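Local coordinates for protein Non-ribosomal peptide synthetase (Methanobrevibacter ruminantium, PDB 6VTJ) that probably carries a peptide intermediate on the phosphopantetheine arm of its carrier domain and releases it by NAD(P)H-dependent reduction in the adjoining reductase domain, at residues Y61-D66 with K79-E84; N240-A245 with E300-Q305; L374-T379 with E456-I461; V400-T405 with R479-L484. All blocks are in the same frame, centred on the assembly; numbering follows the deposited sequence.

Contact 1: Y61-D66 with K79-E84; sequences YSVRYD and KLLSGE
Tyr61, Ser62 and Val63 form an extended run that passes the C-terminal end of helix 74-82, where Leu81 comes closest. The CA atoms of Tyr61 and Leu81 are 7.2 Å apart, and no hydrogen bond joins the two backbones. The helix stops just beyond, at Gly83, whose positive phi turns the chain away. Leu81 divides its two methyls between neighbours along the run. Leu81 CD1 approaches the Tyr61 ring obliquely, 3.7 Å from Tyr61 CD1, while Leu81 CD2 lies 3.4 Å from Val63 CG1, tighter than usual for two carbons. Leu81 CD2 also rests 3.4 Å from the carbonyl oxygen Ser62 O. This is the closing helix of the carrier-protein helical bundle meeting the linker that leads into helix 65-70, where Tyr65 touches the phosphopantetheine. Exchanging Leu81 for an alanine would probably open a gap between the linker and the last helix, leaving Val63 CG1 and the Tyr61 ring without their methyl partners here. Val63 continues inward onto Ile53, Leu56 and Leu57 of helix 46-58. CG anti to the carbonyl carbon (chi1 -68°) lays the Tyr61 ring beside Leu81 CD1, and the hydroxyl beyond bonds Glu19 on helix 15-28, whose Ile20 also packs on Leu81.

Contact 2: N240-A245 with E300-Q305; sequences NGLKFA and ERAVLQ
Leu242 lays one methyl on the face of the flat peptide group that joins Ala302 to Val303. Leu242 CD1 sits 3.7 Å from Ala302 C, almost straight above it, and about as far from the two polar atoms at the edges of the group: Ala302 O is 3.6 Å away and Val303 N 3.8 Å. Contact with that oxygen is van der Waals in kind, since a methyl has no polar hydrogen to give, and no hydrogen bond crosses between the two helices. Two short side chains border the methyl as it rests there. Ala302 CB touches Leu242 CD1 at 3.9 Å, and Val303 CG2 reaches it more loosely at 4.2 Å. One leucine branch thus meets two successive residues of the facing helix, and the small alanine lets it come down onto backbone. The leucine reaches this far because its chain is extended: CD1 is anti to CA (chi2 168°). At the nearest backbone approach, Leu242 CA and Val303 CA are 7.2 Å apart, a close approach for two helices. Helices 229-246 and 291-308 are the consecutive crossover helices of a Rossmann-type parallel sheet, leading from strand 213-216 to 252-258 and from there to 313-322. Both Leu242 and Val303 also pack on Tyr253 of the middle strand, and Val303 continues onto Val313 and Ile315. Farther round helix 291-308, Leu304 meets helix 104-111 through Ile106 and Leu110.

Contact 3: L374-T379 with E456-I461; sequences LALSKT and EQTVDI
Leu376 spreads its two methyls over two residues of the facing helix, one turn apart. Leu376 CD1 meets Thr458 CG2 at 4.2 Å, and Leu376 CD2 meets Ile461 CG2 at 4.0 Å, the leucine crossing each of these side chains at about a right angle. The same Ile461 methyl is shared with Thr379: Thr379 CG2 stands 4.1 Å from Ile461 CG2. All these separations are comfortable van der Waals distances, and no hydrogen bond spans the contact. What brings Leu376 and Thr379 to one side is the type I beta turn from Leu376 to Thr379, which carries the chain on from helix 366-376. Thr379 is fixed in its rotation: with chi1 at 57° its hydroxyl lies between the backbone N and the carbonyl carbon and turns back to Leu376, Thr379 OG1 donating to Leu376 O at 2.8 Å in the carbonyl plane. That oxygen also receives Thr379 N, so two bonds grip it, and the threonine methyl is left facing Ile461. Thr458 likewise shows its methyl to the leucine, while its hydroxyl bonds Glu279 and the backbone N of His387. Lys378, on the far side of the turn, pairs with Glu150 and holds Leu374 O from above the carbonyl plane. In the reductase fold, helix 456-464 thus packs beside the C-terminal part of helix 366-376. Phe386 of strand 385-388 touches Leu376, Thr379 and Thr458 alike, and helix 115-120 covers Ile461 with Trp115 and Phe118.

Contact 4: V400-T405 with R479-L484; sequences VDALNT and RLFDYL
Leu403 stands over one face of the Phe481 ring, the two side chains crossing at about a right angle. Its CD2 methyl lies 3.6 Å from the ring centroid and only 5° off the ring normal, a nearly ideal CH-pi contact. Leu403 CG rides above the outer side of the same ring, 3.8 Å from Phe481 CZ. Ala402 takes a different position: its CB comes to the edge of the ring, close to its plane, 4.0 Å from Phe481 CE2. Two successive residues of helix 396-403 thus hold the ring, one over its face and one at its edge. Phe481 enters from helix 474-485, the last helix of the reductase domain; this helix also sends Leu484 to Leu340 on helix 338-349, at whose start Ala338 lines the phosphopantetheine pocket. Helix 338-349 reaches Leu403 as well, through Ile343. With CG anti to the carbonyl carbon (chi1 -71°), Phe481 directs its ring at helix 396-403. Replacement of Phe481 by a serine is likely to leave the Leu403 methyl with no aromatic face beneath it and a gap between the helices. Just past Leu403, Thr405 OG1 donates to Ala402 O at 2.9 Å, the donor lying 18° from the carbonyl plane.

Overall arrangement
Contact 1 comes first along the chain and lies in the carrier domain, its centre about 37 to 44 Å from those of the other three, which belong to the reductase. Contacts 2 and 3 are nearest to each other, with centres about 21 Å apart, and both adjoin the large mixed sheet, contact 2 through strands 252-258 and 313-322 and contact 3 through strand 385-388. Contacts 3 and 4 interlock in sequence: their segments alternate, and helices 456-464 and 474-485 follow one another, so the C-terminal region packs back on two earlier helices at sites whose centres lie about 30 Å apart. Phosphopantetheine bridges the domains, touching Tyr65 of contact 1 and reductase residues such as Tyr224.

Contact 1: Y61-D66 with K79-E84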
loop_
_atom_site.group_PDB
_atom_site.type_symbol
_atom_site.label_atom_id
_atom_site.label_comp_id
_atom_site.label_asym_id
_atom_site.label_seq_id
_atom_site.Cartn_x
_atom_site.Cartn_y
_atom_site.Cartn_z
ATOM N N TYR A 61 14.407 6.232 25.877
ATOM C CA TYR A 61 13.219 7.020 25.574
ATOM C C TYR A 61 12.163 6.138 24.920
ATOM O O TYR A 61 12.481 5.134 24.276
ATOM C CB TYR A 61 13.565 8.205 24.671
ATOM C CG TYR A 61 14.422 9.230 25.384
ATOM C CD1 TYR A 61 13.881 10.040 26.378
ATOM C CD2 TYR A 61 15.778 9.365 25.089
ATOM C CE1 TYR A 61 14.659 10.955 27.048
ATOM C CE2 TYR A 61 16.567 10.281 25.753
ATOM C CZ TYR A 61 16.005 11.076 26.732
ATOM O OH TYR A 61 16.786 12.001 27.401
ATOM N N SER A 62 10.893 6.496 25.120
ATOM C CA SER A 62 9.780 5.767 24.510
ATOM C C SER A 62 9.320 6.551 23.287
ATOM O O SER A 62 8.665 7.585 23.408
ATOM C CB SER A 62 8.647 5.545 25.504
ATOM O OG SER A 62 8.972 4.483 26.389
ATOM N N VAL A 63 9.699 6.069 22.103
ATOM C CA VAL A 63 9.329 6.691 20.839
ATOM C C VAL A 63 9.007 5.590 19.847
ATOM O O VAL A 63 9.420 4.439 19.998
ATOM C CB VAL A 63 10.434 7.592 20.235
ATOM C CG1 VAL A 63 10.432 8.946 20.876
ATOM C CG2 VAL A 63 11.805 6.924 20.328
ATOM N N ARG A 64 8.277 5.963 18.808
ATOM C CA ARG A 64 8.084 5.067 17.688
ATOM C C ARG A 64 8.318 5.846 16.403
ATOM O O ARG A 64 8.471 7.072 16.406
ATOM C CB ARG A 64 6.694 4.419 17.717
ATOM C CG ARG A 64 5.544 5.405 17.606
ATOM C CD ARG A 64 4.204 4.680 17.462
ATOM N NE ARG A 64 3.727 4.127 18.729
ATOM C CZ ARG A 64 3.520 2.835 18.946
ATOM N NH1 ARG A 64 3.747 1.958 17.980
ATOM N NH2 ARG A 64 3.080 2.417 20.128
ATOM N N TYR A 65 8.335 5.098 15.300
ATOM C CA TYR A 65 8.734 5.625 14.000
ATOM C C TYR A 65 7.911 6.844 13.579
ATOM O O TYR A 65 8.464 7.806 13.039
ATOM C CB TYR A 65 8.617 4.502 12.970
ATOM C CG TYR A 65 9.293 4.721 11.640
ATOM C CD1 TYR A 65 10.613 5.128 11.554
ATOM C CD2 TYR A 65 8.612 4.465 10.460
ATOM C CE1 TYR A 65 11.228 5.303 10.314
ATOM C CE2 TYR A 65 9.211 4.626 9.227
ATOM C CZ TYR A 65 10.511 5.041 9.150
ATOM O OH TYR A 65 11.077 5.202 7.904
ATOM N N ASP A 66 6.588 6.827 13.787
ATOM C CA ASP A 66 5.802 7.957 13.284
ATOM C C ASP A 66 6.078 9.241 14.059
ATOM O O ASP A 66 5.768 10.336 13.561
ATOM C CB ASP A 66 4.293 7.641 13.295
ATOM C CG ASP A 66 3.718 7.457 14.700
ATOM O OD1 ASP A 66 3.934 8.317 15.585
ATOM O OD2 ASP A 66 3.009 6.450 14.917
ATOM N N LYS A 79 9.539 18.300 23.349
ATOM C CA LYS A 79 8.188 18.541 23.852
ATOM C C LYS A 79 7.407 17.234 23.939
ATOM O O LYS A 79 6.721 16.975 24.937
ATOM C CB LYS A 79 7.458 19.551 22.966
ATOM C CG LYS A 79 8.170 20.897 22.823
ATOM C CD LYS A 79 7.193 22.059 22.815
ATOM C CE LYS A 79 5.821 21.620 22.308
ATOM N NZ LYS A 79 5.026 22.734 21.707
ATOM N N LEU A 80 7.540 16.376 22.917
ATOM C CA LEU A 80 6.862 15.078 22.929
ATOM C C LEU A 80 7.381 14.182 24.047
ATOM O O LEU A 80 6.599 13.625 24.825
ATOM C CB LEU A 80 7.026 14.374 21.577
ATOM C CG LEU A 80 6.726 12.864 21.572
ATOM C CD1 LEU A 80 5.243 12.570 21.803
ATOM C CD2 LEU A 80 7.219 12.182 20.305
ATOM N N LEU A 81 8.703 14.003 24.125
ATOM C CA LEU A 81 9.262 13.056 25.082
ATOM C C LEU A 81 9.132 13.525 26.520
ATOM O O LEU A 81 9.329 12.720 27.433
ATOM C CB LEU A 81 10.728 12.780 24.760
ATOM C CG LEU A 81 10.972 11.800 23.616
ATOM C CD1 LEU A 81 12.458 11.672 23.321
ATOM C CD2 LEU A 81 10.389 10.447 23.981
ATOM N N SER A 82 8.804 14.795 26.754
ATOM C CA SER A 82 8.640 15.267 28.120
ATOM C C SER A 82 7.187 15.510 28.517
ATOM O O SER A 82 6.896 15.534 29.718
ATOM C CB SER A 82 9.462 16.549 28.347
ATOM O OG SER A 82 9.032 17.633 27.532
ATOM N N GLY A 83 6.270 15.689 27.558
ATOM C CA GLY A 83 4.858 15.730 27.900
ATOM C C GLY A 83 4.041 16.896 27.376
ATOM O O GLY A 83 2.821 16.921 27.573
ATOM N N GLU A 84 4.674 17.864 26.715
ATOM C CA GLU A 84 3.941 19.020 26.190
ATOM C C GLU A 84 3.425 18.763 24.771
ATOM O O GLU A 84 2.570 19.497 24.256
ATOM C CB GLU A 84 4.823 20.271 26.212
#

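Contact 2: N240-A245 with E300-Q305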
loop_
_atom_site.group_PDB
_atom_site.type_symbol
_atom_site.label_atom_id
_atom_site.label_comp_id
_atom_site.label_asym_id
_atom_site.label_seq_id
_atom_site.Cartn_x
_atom_site.Cartn_y
_atom_site.Cartn_z
ATOM N N ASN A 240 -7.685 13.907 -11.289
ATOM C CA ASN A 240 -7.407 14.141 -12.700
ATOM C C ASN A 240 -7.919 12.998 -13.573
ATOM O O ASN A 240 -8.483 13.234 -14.654
ATOM C CB ASN A 240 -5.905 14.335 -12.887
ATOM C CG ASN A 240 -5.385 15.560 -12.159
ATOM O OD1 ASN A 240 -6.127 16.511 -11.895
ATOM N ND2 ASN A 240 -4.105 15.541 -11.823
ATOM N N GLY A 241 -7.725 11.745 -13.129
ATOM C CA GLY A 241 -8.211 10.622 -13.915
ATOM C C GLY A 241 -9.724 10.580 -13.996
ATOM O O GLY A 241 -10.289 10.221 -15.038
ATOM N N LEU A 242 -10.391 10.986 -12.919
ATOM C CA LEU A 242 -11.844 11.065 -12.910
ATOM C C LEU A 242 -12.341 12.154 -13.843
ATOM O O LEU A 242 -13.341 11.967 -14.540
ATOM C CB LEU A 242 -12.345 11.329 -11.489
ATOM C CG LEU A 242 -12.201 10.200 -10.479
ATOM C CD1 LEU A 242 -12.469 10.695 -9.061
ATOM C CD2 LEU A 242 -13.151 9.092 -10.865
ATOM N N LYS A 243 -11.670 13.307 -13.850
ATOM C CA LYS A 243 -12.054 14.379 -14.767
ATOM C C LYS A 243 -11.906 13.927 -16.210
ATOM O O LYS A 243 -12.798 14.155 -17.050
ATOM C CB LYS A 243 -11.211 15.627 -14.494
ATOM C CG LYS A 243 -11.604 16.337 -13.204
ATOM C CD LYS A 243 -10.883 17.676 -13.004
ATOM N N PHE A 244 -10.794 13.244 -16.509
ATOM C CA PHE A 244 -10.633 12.659 -17.829
ATOM C C PHE A 244 -11.778 11.708 -18.148
ATOM O O PHE A 244 -12.359 11.766 -19.236
ATOM C CB PHE A 244 -9.307 11.923 -17.949
ATOM C CG PHE A 244 -9.234 11.077 -19.182
ATOM C CD1 PHE A 244 -9.064 11.667 -20.424
ATOM C CD2 PHE A 244 -9.414 9.695 -19.112
ATOM C CE1 PHE A 244 -9.024 10.889 -21.574
ATOM C CE2 PHE A 244 -9.381 8.916 -20.250
ATOM C CZ PHE A 244 -9.184 9.513 -21.485
ATOM N N ALA A 245 -12.114 10.818 -17.211
ATOM C CA ALA A 245 -13.195 9.866 -17.458
ATOM C C ALA A 245 -14.527 10.572 -17.690
ATOM O O ALA A 245 -15.354 10.098 -18.479
ATOM C CB ALA A 245 -13.315 8.893 -16.284
ATOM N N GLU A 300 -10.947 7.270 -2.590
ATOM C CA GLU A 300 -12.179 6.488 -2.651
ATOM C C GLU A 300 -13.390 7.401 -2.628
ATOM O O GLU A 300 -14.348 7.204 -3.383
ATOM C CB GLU A 300 -12.245 5.492 -1.486
ATOM C CG GLU A 300 -11.420 4.207 -1.687
ATOM C CD GLU A 300 -11.796 3.072 -0.733
ATOM O OE1 GLU A 300 -12.907 3.101 -0.166
ATOM O OE2 GLU A 300 -10.987 2.130 -0.567
ATOM N N ARG A 301 -13.378 8.387 -1.733
ATOM C CA ARG A 301 -14.506 9.313 -1.644
ATOM C C ARG A 301 -14.680 10.111 -2.932
ATOM O O ARG A 301 -15.810 10.348 -3.367
ATOM C CB ARG A 301 -14.321 10.256 -0.462
ATOM C CG ARG A 301 -15.548 11.093 -0.143
ATOM C CD ARG A 301 -15.293 11.928 1.104
ATOM N NE ARG A 301 -14.429 13.063 0.815
ATOM C CZ ARG A 301 -14.081 13.989 1.702
ATOM N NH1 ARG A 301 -14.505 13.916 2.961
ATOM N NH2 ARG A 301 -13.296 14.991 1.325
ATOM N N ALA A 302 -13.580 10.532 -3.565
ATOM C CA ALA A 302 -13.710 11.212 -4.854
ATOM C C ALA A 302 -14.334 10.298 -5.909
ATOM O O ALA A 302 -15.185 10.732 -6.716
ATOM C CB ALA A 302 -12.348 11.719 -5.318
ATOM N N VAL A 303 -13.918 9.028 -5.922
ATOM C CA VAL A 303 -14.419 8.098 -6.927
ATOM C C VAL A 303 -15.921 7.895 -6.745
ATOM O O VAL A 303 -16.707 7.994 -7.700
ATOM C CB VAL A 303 -13.647 6.769 -6.852
ATOM C CG1 VAL A 303 -14.337 5.716 -7.702
ATOM C CG2 VAL A 303 -12.189 6.954 -7.279
ATOM N N LEU A 304 -16.349 7.654 -5.500
ATOM C CA LEU A 304 -17.773 7.438 -5.235
ATOM C C LEU A 304 -18.601 8.717 -5.439
ATOM O O LEU A 304 -19.761 8.641 -5.871
ATOM C CB LEU A 304 -17.954 6.882 -3.821
ATOM C CG LEU A 304 -17.467 5.435 -3.625
ATOM C CD1 LEU A 304 -17.368 5.026 -2.150
ATOM C CD2 LEU A 304 -18.382 4.474 -4.370
ATOM N N GLN A 305 -18.039 9.894 -5.134
ATOM C CA GLN A 305 -18.701 11.149 -5.476
ATOM C C GLN A 305 -19.012 11.231 -6.971
ATOM O O GLN A 305 -20.161 11.495 -7.376
ATOM C CB GLN A 305 -17.810 12.310 -5.045
ATOM C CG GLN A 305 -18.427 13.687 -5.224
ATOM C CD GLN A 305 -17.490 14.770 -4.735
ATOM O OE1 GLN A 305 -17.100 14.786 -3.566
ATOM N NE2 GLN A 305 -17.094 15.664 -5.636
#

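Contact 3: L374-T379 with E456-I461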
loop_
_atom_site.group_PDB
_atom_site.type_symbol
_atom_site.label_atom_id
_atom_site.label_comp_id
_atom_site.label_asym_id
_atom_site.label_seq_id
_atom_site.Cartn_x
_atom_site.Cartn_y
_atom_site.Cartn_z
ATOM N N LEU A 374 -8.893 -7.688 -13.155
ATOM C CA LEU A 374 -9.489 -7.759 -14.479
ATOM C C LEU A 374 -10.877 -8.384 -14.435
ATOM O O LEU A 374 -11.770 -7.962 -15.175
ATOM C CB LEU A 374 -8.574 -8.535 -15.419
ATOM C CG LEU A 374 -7.293 -7.784 -15.752
ATOM C CD1 LEU A 374 -6.529 -8.524 -16.848
ATOM C CD2 LEU A 374 -7.589 -6.345 -16.169
ATOM N N ALA A 375 -11.092 -9.388 -13.571
ATOM C CA ALA A 375 -12.426 -9.999 -13.494
ATOM C C ALA A 375 -13.434 -9.051 -12.867
ATOM O O ALA A 375 -14.558 -8.910 -13.359
ATOM C CB ALA A 375 -12.378 -11.314 -12.705
ATOM N N LEU A 376 -13.066 -8.414 -11.753
ATOM C CA LEU A 376 -14.002 -7.544 -11.060
ATOM C C LEU A 376 -14.328 -6.298 -11.868
ATOM O O LEU A 376 -15.399 -5.718 -11.669
ATOM C CB LEU A 376 -13.451 -7.174 -9.680
ATOM C CG LEU A 376 -13.302 -8.407 -8.774
ATOM C CD1 LEU A 376 -12.478 -8.113 -7.517
ATOM C CD2 LEU A 376 -14.668 -8.998 -8.405
ATOM N N SER A 377 -13.451 -5.891 -12.798
ATOM C CA SER A 377 -13.755 -4.719 -13.612
ATOM C C SER A 377 -14.961 -4.946 -14.527
ATOM O O SER A 377 -15.562 -3.969 -14.982
ATOM C CB SER A 377 -12.518 -4.324 -14.427
ATOM O OG SER A 377 -11.416 -4.022 -13.554
ATOM N N LYS A 378 -15.347 -6.204 -14.778
ATOM C CA LYS A 378 -16.472 -6.531 -15.657
ATOM C C LYS A 378 -17.803 -6.729 -14.919
ATOM O O LYS A 378 -18.814 -7.033 -15.570
ATOM C CB LYS A 378 -16.163 -7.796 -16.470
ATOM C CG LYS A 378 -14.837 -7.822 -17.268
ATOM C CD LYS A 378 -14.745 -9.180 -18.002
ATOM C CE LYS A 378 -13.448 -9.399 -18.768
ATOM N NZ LYS A 378 -12.341 -9.747 -17.844
ATOM N N THR A 379 -17.840 -6.566 -13.590
ATOM C CA THR A 379 -19.069 -6.750 -12.818
ATOM C C THR A 379 -20.102 -5.659 -13.160
ATOM O O THR A 379 -19.752 -4.625 -13.734
ATOM C CB THR A 379 -18.749 -6.747 -11.321
ATOM O OG1 THR A 379 -18.077 -5.537 -10.958
ATOM C CG2 THR A 379 -17.865 -7.976 -10.938
ATOM N N GLU A 456 -16.169 -11.808 2.317
ATOM C CA GLU A 456 -16.856 -12.967 1.763
ATOM C C GLU A 456 -17.652 -12.605 0.518
ATOM O O GLU A 456 -17.674 -13.373 -0.455
ATOM C CB GLU A 456 -17.765 -13.600 2.827
ATOM N N GLN A 457 -18.308 -11.436 0.508
ATOM C CA GLN A 457 -19.048 -11.077 -0.693
ATOM C C GLN A 457 -18.119 -11.108 -1.900
ATOM O O GLN A 457 -18.448 -11.689 -2.943
ATOM C CB GLN A 457 -19.717 -9.702 -0.543
ATOM C CG GLN A 457 -20.546 -9.277 -1.766
ATOM C CD GLN A 457 -21.452 -8.075 -1.496
ATOM O OE1 GLN A 457 -22.432 -8.181 -0.771
ATOM N NE2 GLN A 457 -21.120 -6.929 -2.082
ATOM N N THR A 458 -16.936 -10.505 -1.773
ATOM C CA THR A 458 -16.044 -10.484 -2.928
ATOM C C THR A 458 -15.594 -11.900 -3.274
ATOM O O THR A 458 -15.557 -12.279 -4.450
ATOM C CB THR A 458 -14.846 -9.565 -2.667
ATOM O OG1 THR A 458 -15.304 -8.215 -2.473
ATOM C CG2 THR A 458 -13.879 -9.589 -3.861
ATOM N N VAL A 459 -15.279 -12.706 -2.262
ATOM C CA VAL A 459 -14.946 -14.100 -2.528
ATOM C C VAL A 459 -16.037 -14.721 -3.380
ATOM O O VAL A 459 -15.769 -15.287 -4.449
ATOM C CB VAL A 459 -14.739 -14.860 -1.203
ATOM C CG1 VAL A 459 -14.475 -16.365 -1.443
ATOM C CG2 VAL A 459 -13.577 -14.259 -0.479
ATOM N N ASP A 460 -17.298 -14.514 -2.976
ATOM C CA ASP A 460 -18.394 -15.175 -3.669
ATOM C C ASP A 460 -18.466 -14.699 -5.097
ATOM O O ASP A 460 -18.590 -15.512 -6.037
ATOM C CB ASP A 460 -19.720 -14.909 -2.961
ATOM C CG ASP A 460 -19.818 -15.623 -1.646
ATOM O OD1 ASP A 460 -19.055 -16.590 -1.461
ATOM O OD2 ASP A 460 -20.626 -15.203 -0.795
ATOM N N ILE A 461 -18.336 -13.383 -5.281
ATOM C CA ILE A 461 -18.475 -12.825 -6.613
ATOM C C ILE A 461 -17.362 -13.363 -7.494
ATOM O O ILE A 461 -17.608 -13.874 -8.595
ATOM C CB ILE A 461 -18.489 -11.287 -6.541
ATOM C CG1 ILE A 461 -19.797 -10.811 -5.896
ATOM C CG2 ILE A 461 -18.319 -10.675 -7.918
ATOM C CD1 ILE A 461 -19.942 -9.269 -5.789
#

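Contact 4: V400-T405 with R479-L484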
loop_
_atom_site.group_PDB
_atom_site.type_symbol
_atom_site.label_atom_id
_atom_site.label_comp_id
_atom_site.label_asym_id
_atom_site.label_seq_id
_atom_site.Cartn_x
_atom_site.Cartn_y
_atom_site.Cartn_z
ATOM N N VAL A 400 6.928 -18.914 9.491
ATOM C CA VAL A 400 8.155 -19.348 10.154
ATOM C C VAL A 400 8.407 -20.838 9.925
ATOM O O VAL A 400 9.560 -21.257 9.819
ATOM C CB VAL A 400 8.112 -18.970 11.649
ATOM C CG1 VAL A 400 9.107 -19.780 12.452
ATOM C CG2 VAL A 400 8.454 -17.492 11.809
ATOM N N ASP A 401 7.358 -21.659 9.815
ATOM C CA ASP A 401 7.565 -23.054 9.440
ATOM C C ASP A 401 8.250 -23.148 8.089
ATOM O O ASP A 401 9.166 -23.962 7.907
ATOM C CB ASP A 401 6.242 -23.823 9.409
ATOM C CG ASP A 401 5.667 -24.069 10.803
ATOM O OD1 ASP A 401 6.363 -23.778 11.806
ATOM O OD2 ASP A 401 4.498 -24.518 10.893
ATOM N N ALA A 402 7.826 -22.312 7.130
ATOM C CA ALA A 402 8.504 -22.288 5.829
ATOM C C ALA A 402 9.945 -21.775 5.940
ATOM O O ALA A 402 10.857 -22.313 5.300
ATOM C CB ALA A 402 7.710 -21.434 4.844
ATOM N N LEU A 403 10.169 -20.721 6.723
ATOM C CA LEU A 403 11.519 -20.171 6.831
ATOM C C LEU A 403 12.471 -21.154 7.507
ATOM O O LEU A 403 13.643 -21.244 7.135
ATOM C CB LEU A 403 11.496 -18.858 7.599
ATOM C CG LEU A 403 11.254 -17.623 6.745
ATOM C CD1 LEU A 403 11.192 -16.407 7.654
ATOM C CD2 LEU A 403 12.343 -17.488 5.679
ATOM N N ASN A 404 11.991 -21.917 8.485
ATOM C CA ASN A 404 12.890 -22.822 9.199
ATOM C C ASN A 404 13.372 -24.000 8.353
ATOM O O ASN A 404 14.296 -24.702 8.779
ATOM C CB ASN A 404 12.221 -23.340 10.470
ATOM C CG ASN A 404 12.346 -22.374 11.613
ATOM O OD1 ASN A 404 13.152 -21.448 11.559
ATOM N ND2 ASN A 404 11.555 -22.577 12.660
ATOM N N THR A 405 12.781 -24.256 7.181
ATOM C CA THR A 405 13.366 -25.291 6.330
ATOM C C THR A 405 14.703 -24.857 5.737
ATOM O O THR A 405 15.413 -25.693 5.168
ATOM C CB THR A 405 12.401 -25.699 5.211
ATOM O OG1 THR A 405 12.312 -24.650 4.240
ATOM C CG2 THR A 405 11.022 -25.991 5.769
ATOM N N ARG A 479 8.815 -21.104 -2.764
ATOM C CA ARG A 479 9.065 -20.347 -3.985
ATOM C C ARG A 479 9.375 -18.904 -3.634
ATOM O O ARG A 479 10.389 -18.341 -4.076
ATOM C CB ARG A 479 7.865 -20.424 -4.941
ATOM C CG ARG A 479 7.608 -21.812 -5.541
ATOM C CD ARG A 479 6.813 -21.736 -6.834
ATOM N NE ARG A 479 5.404 -21.416 -6.614
ATOM C CZ ARG A 479 4.523 -22.242 -6.051
ATOM N NH1 ARG A 479 4.897 -23.452 -5.650
ATOM N NH2 ARG A 479 3.261 -21.864 -5.895
ATOM N N LEU A 480 8.560 -18.330 -2.744
ATOM C CA LEU A 480 8.716 -16.922 -2.401
ATOM C C LEU A 480 10.070 -16.698 -1.748
ATOM O O LEU A 480 10.856 -15.830 -2.171
ATOM C CB LEU A 480 7.575 -16.496 -1.473
ATOM C CG LEU A 480 7.465 -15.042 -1.012
ATOM C CD1 LEU A 480 6.029 -14.718 -0.705
ATOM C CD2 LEU A 480 8.346 -14.799 0.223
ATOM N N PHE A 481 10.397 -17.541 -0.774
ATOM C CA PHE A 481 11.634 -17.312 -0.059
ATOM C C PHE A 481 12.827 -17.674 -0.930
ATOM O O PHE A 481 13.861 -16.994 -0.856
ATOM C CB PHE A 481 11.615 -18.067 1.275
ATOM C CG PHE A 481 10.661 -17.463 2.279
ATOM C CD1 PHE A 481 10.678 -16.108 2.524
ATOM C CD2 PHE A 481 9.715 -18.243 2.919
ATOM C CE1 PHE A 481 9.796 -15.539 3.421
ATOM C CE2 PHE A 481 8.832 -17.687 3.818
ATOM C CZ PHE A 481 8.872 -16.331 4.073
ATOM N N ASP A 482 12.674 -18.653 -1.837
ATOM C CA ASP A 482 13.809 -18.971 -2.698
ATOM C C ASP A 482 14.191 -17.740 -3.492
ATOM O O ASP A 482 15.376 -17.381 -3.588
ATOM C CB ASP A 482 13.480 -20.117 -3.649
ATOM C CG ASP A 482 13.505 -21.478 -2.976
ATOM O OD1 ASP A 482 13.820 -21.579 -1.773
ATOM O OD2 ASP A 482 13.190 -22.464 -3.672
ATOM N N TYR A 483 13.177 -17.025 -3.983
ATOM C CA TYR A 483 13.470 -15.858 -4.794
ATOM C C TYR A 483 14.246 -14.843 -3.969
ATOM O O TYR A 483 15.317 -14.368 -4.379
ATOM C CB TYR A 483 12.174 -15.269 -5.349
ATOM C CG TYR A 483 12.403 -14.041 -6.164
ATOM C CD1 TYR A 483 12.849 -14.134 -7.473
ATOM C CD2 TYR A 483 12.187 -12.775 -5.628
ATOM C CE1 TYR A 483 13.070 -13.000 -8.232
ATOM C CE2 TYR A 483 12.416 -11.632 -6.380
ATOM C CZ TYR A 483 12.858 -11.760 -7.683
ATOM O OH TYR A 483 13.076 -10.634 -8.439
ATOM N N LEU A 484 13.762 -14.557 -2.760
ATOM C CA LEU A 484 14.438 -13.538 -1.972
ATOM C C LEU A 484 15.817 -14.022 -1.556
ATOM O O LEU A 484 16.748 -13.224 -1.426
ATOM C CB LEU A 484 13.604 -13.160 -0.756
ATOM C CG LEU A 484 12.246 -12.520 -1.031
ATOM C CD1 LEU A 484 11.430 -12.564 0.248
ATOM C CD2 LEU A 484 12.377 -11.101 -1.548
#